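Local structure of albumin-1 (1WBA) at residues 53-57 and 82-87; 93-98 and 110-114. The protein serves as a 2S seed storage protein of the winged bean and belongs to the leguminous Kunitz-type protease inhibitor family. All blocks are in the same frame, centred on the assembly; numbering follows the deposited sequence.

Overall arrangement
Contact 1 packs a loop against the start of a strand, and contact 2 is a short antiparallel pairing; both belong to a Kunitz-type inhibitor fold, and both segments of contact 1 precede those of contact 2 in the chain. Contact 1 sits where strand 56-61 meets the end of strand 78-82 in the large curled sheet. The loop after residue 82 then leads the chain to strand 92-97, the middle strand of a separate three-stranded sheet, where contact 2 pairs it with the short strand 113-114. Contact 1 and contact 2 lie about 21 Å apart between centres and about 8 Å between nearest atoms. The protein has no helix, so sheet pairing and the packing of loops on strands build this compact storage protein.

Contact 1 of 2, residues 53-57 and 82-87; sequences IMYAT and FATDPH
H87 approaches one face of the Y55 ring in an offset edge-to-face pair, with planes at 74° and CD2 of H87 3.7 Å from CE2 of Y55. On the opposite face CG2 of I53 lies over the ring centre, 3.5 Å above the plane of Y55. P86, which follows a cis peptide bond, sits on the H87 side and crosses the tyrosine at about a right angle, its CD 3.7 Å from CE1 of Y55. Y55 in turn directs its own edge toward the face of F82 in an offset edge-to-face pair, planes at 82°, while CB of Y55 touches CD1 of F82 at 3.6 Å. This aromatic cluster adjoins the antiparallel non-hydrogen-bonded pair T57 with F82, which joins strands 56-61 and 78-82 in what is, as in other Kunitz-type legume inhibitors, a beta-trefoil. Just beyond it, A83 N donates to A56 O at 2.9 Å. With CG anti to its carbonyl carbon (chi1 -66°), Y55 carries its ring toward residues 84-87, between I53 and H87, and one water in the plane of both rings joins its OH (2.5 Å) to NE2 of H87 (2.8 Å). Replacing the tyrosine by an alanine is likely to leave a gap between I53, P86 and H87 and to deprive that water of its phenolic partner. Two further waters link A56 to T84, one between A56 O and T84 N, the other between A56 N and T84 OG1.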
loop_
_atom_site.group_PDB
_atom_site.type_symbol
_atom_site.label_atom_id
_atom_site.label_comp_id
_atom_site.label_asym_id
_atom_site.label_seq_id
_atom_site.Cartn_x
_atom_site.Cartn_y
_atom_site.Cartn_z
ATOM N N ILE A 53 -7.500 9.940 -9.037
ATOM C CA ILE A 53 -8.212 9.419 -7.870
ATOM C C ILE A 53 -7.155 9.198 -6.785
ATOM O O ILE A 53 -6.029 8.824 -7.088
ATOM C CB ILE A 53 -8.887 8.039 -8.138
ATOM C CG1 ILE A 53 -10.058 8.166 -9.110
ATOM C CG2 ILE A 53 -9.374 7.432 -6.836
ATOM C CD1 ILE A 53 -11.186 8.969 -8.579
ATOM N N MET A 54 -7.501 9.469 -5.534
ATOM C CA MET A 54 -6.574 9.241 -4.433
ATOM C C MET A 54 -7.354 8.813 -3.215
ATOM O O MET A 54 -7.812 9.647 -2.425
ATOM C CB MET A 54 -5.679 10.459 -4.139
ATOM C CG MET A 54 -6.289 11.826 -4.328
ATOM S SD MET A 54 -5.032 13.117 -4.095
ATOM C CE MET A 54 -4.203 13.143 -5.691
ATOM N N TYR A 55 -7.543 7.502 -3.089
ATOM C CA TYR A 55 -8.298 6.946 -1.972
ATOM C C TYR A 55 -7.528 6.993 -0.640
ATOM O O TYR A 55 -6.307 6.743 -0.592
ATOM C CB TYR A 55 -8.704 5.497 -2.266
ATOM C CG TYR A 55 -9.701 5.305 -3.403
ATOM C CD1 TYR A 55 -10.792 6.168 -3.568
ATOM C CD2 TYR A 55 -9.580 4.226 -4.289
ATOM C CE1 TYR A 55 -11.740 5.951 -4.578
ATOM C CE2 TYR A 55 -10.520 4.002 -5.301
ATOM C CZ TYR A 55 -11.593 4.869 -5.441
ATOM O OH TYR A 55 -12.517 4.654 -6.435
ATOM N N ALA A 56 -8.253 7.285 0.439
ATOM C CA ALA A 56 -7.664 7.343 1.770
ATOM C C ALA A 56 -7.631 5.924 2.318
ATOM O O ALA A 56 -8.491 5.103 1.991
ATOM C CB ALA A 56 -8.499 8.224 2.675
ATOM N N THR A 57 -6.648 5.648 3.167
ATOM C CA THR A 57 -6.480 4.343 3.779
ATOM C C THR A 57 -6.218 4.455 5.285
ATOM O O THR A 57 -5.626 5.438 5.754
ATOM C CB THR A 57 -5.239 3.608 3.193
ATOM O OG1 THR A 57 -4.124 4.510 3.160
ATOM C CG2 THR A 57 -5.498 3.109 1.783
ATOM N N PHE A 82 -8.771 0.369 2.777
ATOM C CA PHE A 82 -9.390 1.592 2.266
ATOM C C PHE A 82 -10.386 2.119 3.299
ATOM O O PHE A 82 -11.149 1.361 3.888
ATOM C CB PHE A 82 -10.037 1.346 0.903
ATOM C CG PHE A 82 -9.040 1.158 -0.192
ATOM C CD1 PHE A 82 -8.334 2.243 -0.684
ATOM C CD2 PHE A 82 -8.770 -0.114 -0.701
ATOM C CE1 PHE A 82 -7.357 2.083 -1.671
ATOM C CE2 PHE A 82 -7.796 -0.293 -1.688
ATOM C CZ PHE A 82 -7.085 0.807 -2.175
ATOM N N ALA A 83 -10.373 3.423 3.502
ATOM C CA ALA A 83 -11.202 4.037 4.522
ATOM C C ALA A 83 -12.501 4.622 4.038
ATOM O O ALA A 83 -13.415 4.854 4.822
ATOM C CB ALA A 83 -10.389 5.104 5.249
ATOM N N THR A 84 -12.603 4.858 2.748
ATOM C CA THR A 84 -13.807 5.455 2.226
ATOM C C THR A 84 -14.493 4.645 1.129
ATOM O O THR A 84 -13.986 3.618 0.650
ATOM C CB THR A 84 -13.488 6.829 1.641
ATOM O OG1 THR A 84 -12.710 6.666 0.452
ATOM C CG2 THR A 84 -12.682 7.651 2.639
ATOM N N ASP A 85 -15.687 5.098 0.768
ATOM C CA ASP A 85 -16.427 4.480 -0.311
ATOM C C ASP A 85 -15.586 4.823 -1.532
ATOM O O ASP A 85 -14.900 5.853 -1.544
ATOM C CB ASP A 85 -17.813 5.114 -0.439
ATOM C CG ASP A 85 -18.701 4.831 0.763
ATOM O OD1 ASP A 85 -18.767 3.676 1.235
ATOM O OD2 ASP A 85 -19.355 5.779 1.230
ATOM N N PRO A 86 -15.680 4.022 -2.603
ATOM C CA PRO A 86 -16.507 2.828 -2.776
ATOM C C PRO A 86 -15.950 1.519 -2.208
ATOM O O PRO A 86 -16.597 0.479 -2.310
ATOM C CB PRO A 86 -16.645 2.754 -4.288
ATOM C CG PRO A 86 -15.307 3.209 -4.747
ATOM C CD PRO A 86 -15.009 4.382 -3.864
ATOM N N HIS A 87 -14.780 1.565 -1.583
ATOM C CA HIS A 87 -14.160 0.351 -1.067
ATOM C C HIS A 87 -13.902 0.423 0.419
ATOM O O HIS A 87 -12.898 -0.087 0.906
ATOM C CB HIS A 87 -12.843 0.093 -1.797
ATOM C CG HIS A 87 -12.961 0.160 -3.284
ATOM N ND1 HIS A 87 -13.610 -0.805 -4.026
ATOM C CD2 HIS A 87 -12.574 1.110 -4.167
ATOM C CE1 HIS A 87 -13.624 -0.451 -5.298
ATOM N NE2 HIS A 87 -12.999 0.712 -5.409
HETATM O O HOH W 1 -12.489 2.395 -7.609
HETATM O O HOH W 2 -10.797 4.781 0.579
HETATM O O HOH W 3 -10.737 8.511 0.063
#

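Contact 2 of 2, residues 93-98 and 110-114; sequences SVVDFQ and YPNQV
V94 O accepts the N-H of V114 at 2.7 Å and also a CA-H...O contact from Q113. Two residues further along the pairing, N112 O is gripped in the same double way: D96 N donates to it at 2.9 Å, and V95 CA approaches to 3.3 Å. The amide of N112 returns toward the partner strand, ND2 giving a weak, bent bond to D96 O, which ties these two residues together twice. At the other end a water stands between the chains, accepting from V94 N and donating to V114 O.

V95 fills the face it shares with Q113. Its CG1, placed anti to its own backbone N (chi1 173°), points to CB of Y110 at 3.8 Å and to OD1 of N112, while its CG2 rests 3.8 Å from CG of Q113; OE1 of Q113 is bonded to G108 N. Beyond V95 the rings of F97 and Y110 meet edge-to-face with planes at 90°. CE1 of F97 lies 3.5 Å from CE1 of Y110, and CD1 of F97 stands over the tyrosine face. Y110 OH is held by E38, and F97 makes a cation-pi contact with K105. On the reverse face CG1 of V94 meets CG2 of V114 at 4.0 Å, and both valines reach F134 of strand 130-136. D96 and N112 are each the centre of an inverse gamma turn, bending both chains where this pairing ends, in an antiparallel three-stranded sheet of the beta-trefoil fold of Kunitz-type inhibitors, with 92-97 in the middle and 113-114 at an edge.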
loop_
_atom_site.group_PDB
_atom_site.type_symbol
_atom_site.label_atom_id
_atom_site.label_comp_id
_atom_site.label_asym_id
_atom_site.label_seq_id
_atom_site.Cartn_x
_atom_site.Cartn_y
_atom_site.Cartn_z
ATOM N N SER A 93 -4.037 -6.674 -0.153
ATOM C CA SER A 93 -3.471 -8.009 -0.056
ATOM C C SER A 93 -2.516 -8.214 -1.210
ATOM O O SER A 93 -2.537 -7.458 -2.171
ATOM C CB SER A 93 -4.575 -9.084 -0.098
ATOM O OG SER A 93 -5.111 -9.269 -1.404
ATOM N N VAL A 94 -1.649 -9.211 -1.088
ATOM C CA VAL A 94 -0.713 -9.553 -2.150
ATOM C C VAL A 94 -1.151 -10.905 -2.719
ATOM O O VAL A 94 -1.377 -11.864 -1.979
ATOM C CB VAL A 94 0.714 -9.629 -1.602
ATOM C CG1 VAL A 94 1.680 -10.166 -2.649
ATOM C CG2 VAL A 94 1.146 -8.231 -1.156
ATOM N N VAL A 95 -1.320 -10.962 -4.029
ATOM C CA VAL A 95 -1.744 -12.184 -4.705
ATOM C C VAL A 95 -0.631 -12.640 -5.649
ATOM O O VAL A 95 -0.062 -11.831 -6.392
ATOM C CB VAL A 95 -3.059 -11.916 -5.500
ATOM C CG1 VAL A 95 -3.460 -13.126 -6.360
ATOM C CG2 VAL A 95 -4.186 -11.535 -4.527
ATOM N N ASP A 96 -0.255 -13.912 -5.576
ATOM C CA ASP A 96 0.785 -14.422 -6.470
ATOM C C ASP A 96 0.065 -14.738 -7.779
ATOM O O ASP A 96 -0.331 -15.876 -8.060
ATOM C CB ASP A 96 1.462 -15.655 -5.886
ATOM C CG ASP A 96 2.789 -15.923 -6.526
ATOM O OD1 ASP A 96 3.037 -15.395 -7.631
ATOM O OD2 ASP A 96 3.604 -16.633 -5.915
ATOM N N PHE A 97 -0.112 -13.680 -8.551
ATOM C CA PHE A 97 -0.866 -13.690 -9.793
ATOM C C PHE A 97 -0.190 -14.310 -10.999
ATOM O O PHE A 97 0.801 -13.791 -11.515
ATOM C CB PHE A 97 -1.302 -12.251 -10.098
ATOM C CG PHE A 97 -2.558 -12.151 -10.896
ATOM C CD1 PHE A 97 -3.795 -12.256 -10.278
ATOM C CD2 PHE A 97 -2.501 -11.941 -12.269
ATOM C CE1 PHE A 97 -4.969 -12.149 -11.022
ATOM C CE2 PHE A 97 -3.666 -11.831 -13.023
ATOM C CZ PHE A 97 -4.905 -11.934 -12.400
ATOM N N GLN A 98 -0.746 -15.420 -11.458
ATOM C CA GLN A 98 -0.202 -16.100 -12.621
ATOM C C GLN A 98 -0.673 -15.382 -13.893
ATOM O O GLN A 98 -1.852 -15.069 -14.030
ATOM C CB GLN A 98 -0.670 -17.565 -12.637
ATOM C CG GLN A 98 -0.003 -18.432 -13.702
ATOM C CD GLN A 98 -0.641 -19.797 -13.792
ATOM O OE1 GLN A 98 -1.851 -19.907 -14.011
ATOM N NE2 GLN A 98 0.153 -20.846 -13.587
ATOM N N TYR A 110 -9.261 -13.255 -4.720
ATOM C CA TYR A 110 -8.406 -14.266 -5.338
ATOM C C TYR A 110 -7.990 -15.269 -4.295
ATOM O O TYR A 110 -7.706 -14.901 -3.152
ATOM C CB TYR A 110 -7.160 -13.632 -5.935
ATOM C CG TYR A 110 -7.472 -12.833 -7.164
ATOM C CD1 TYR A 110 -7.721 -13.474 -8.372
ATOM C CD2 TYR A 110 -7.521 -11.444 -7.125
ATOM C CE1 TYR A 110 -8.012 -12.763 -9.503
ATOM C CE2 TYR A 110 -7.814 -10.709 -8.259
ATOM C CZ TYR A 110 -8.055 -11.380 -9.442
ATOM O OH TYR A 110 -8.350 -10.682 -10.575
ATOM N N PRO A 111 -7.917 -16.552 -4.672
ATOM C CA PRO A 111 -7.521 -17.552 -3.683
ATOM C C PRO A 111 -6.022 -17.573 -3.370
ATOM O O PRO A 111 -5.630 -17.914 -2.252
ATOM C CB PRO A 111 -8.001 -18.859 -4.322
ATOM C CG PRO A 111 -7.809 -18.600 -5.804
ATOM C CD PRO A 111 -8.310 -17.183 -5.951
ATOM N N ASN A 112 -5.199 -17.183 -4.336
ATOM C CA ASN A 112 -3.735 -17.205 -4.178
ATOM C C ASN A 112 -3.072 -16.006 -3.475
ATOM O O ASN A 112 -2.112 -15.419 -3.984
ATOM C CB ASN A 112 -3.032 -17.522 -5.525
ATOM C CG ASN A 112 -3.671 -16.806 -6.742
ATOM O OD1 ASN A 112 -4.835 -16.372 -6.701
ATOM N ND2 ASN A 112 -2.913 -16.714 -7.836
ATOM N N GLN A 113 -3.572 -15.672 -2.285
ATOM C CA GLN A 113 -3.031 -14.563 -1.498
ATOM C C GLN A 113 -1.834 -15.021 -0.685
ATOM O O GLN A 113 -1.791 -16.156 -0.198
ATOM C CB GLN A 113 -4.092 -13.990 -0.560
ATOM C CG GLN A 113 -5.120 -13.134 -1.254
ATOM C CD GLN A 113 -6.242 -12.667 -0.340
ATOM O OE1 GLN A 113 -7.322 -12.351 -0.809
ATOM N NE2 GLN A 113 -5.979 -12.596 0.961
ATOM N N VAL A 114 -0.870 -14.126 -0.535
ATOM C CA VAL A 114 0.346 -14.384 0.216
ATOM C C VAL A 114 0.187 -13.832 1.633
ATOM O O VAL A 114 -0.139 -12.657 1.804
ATOM C CB VAL A 114 1.530 -13.672 -0.462
ATOM C CG1 VAL A 114 2.848 -13.981 0.285
ATOM C CG2 VAL A 114 1.601 -14.083 -1.930
HETATM O O HOH W 4 -1.678 -10.554 1.453
#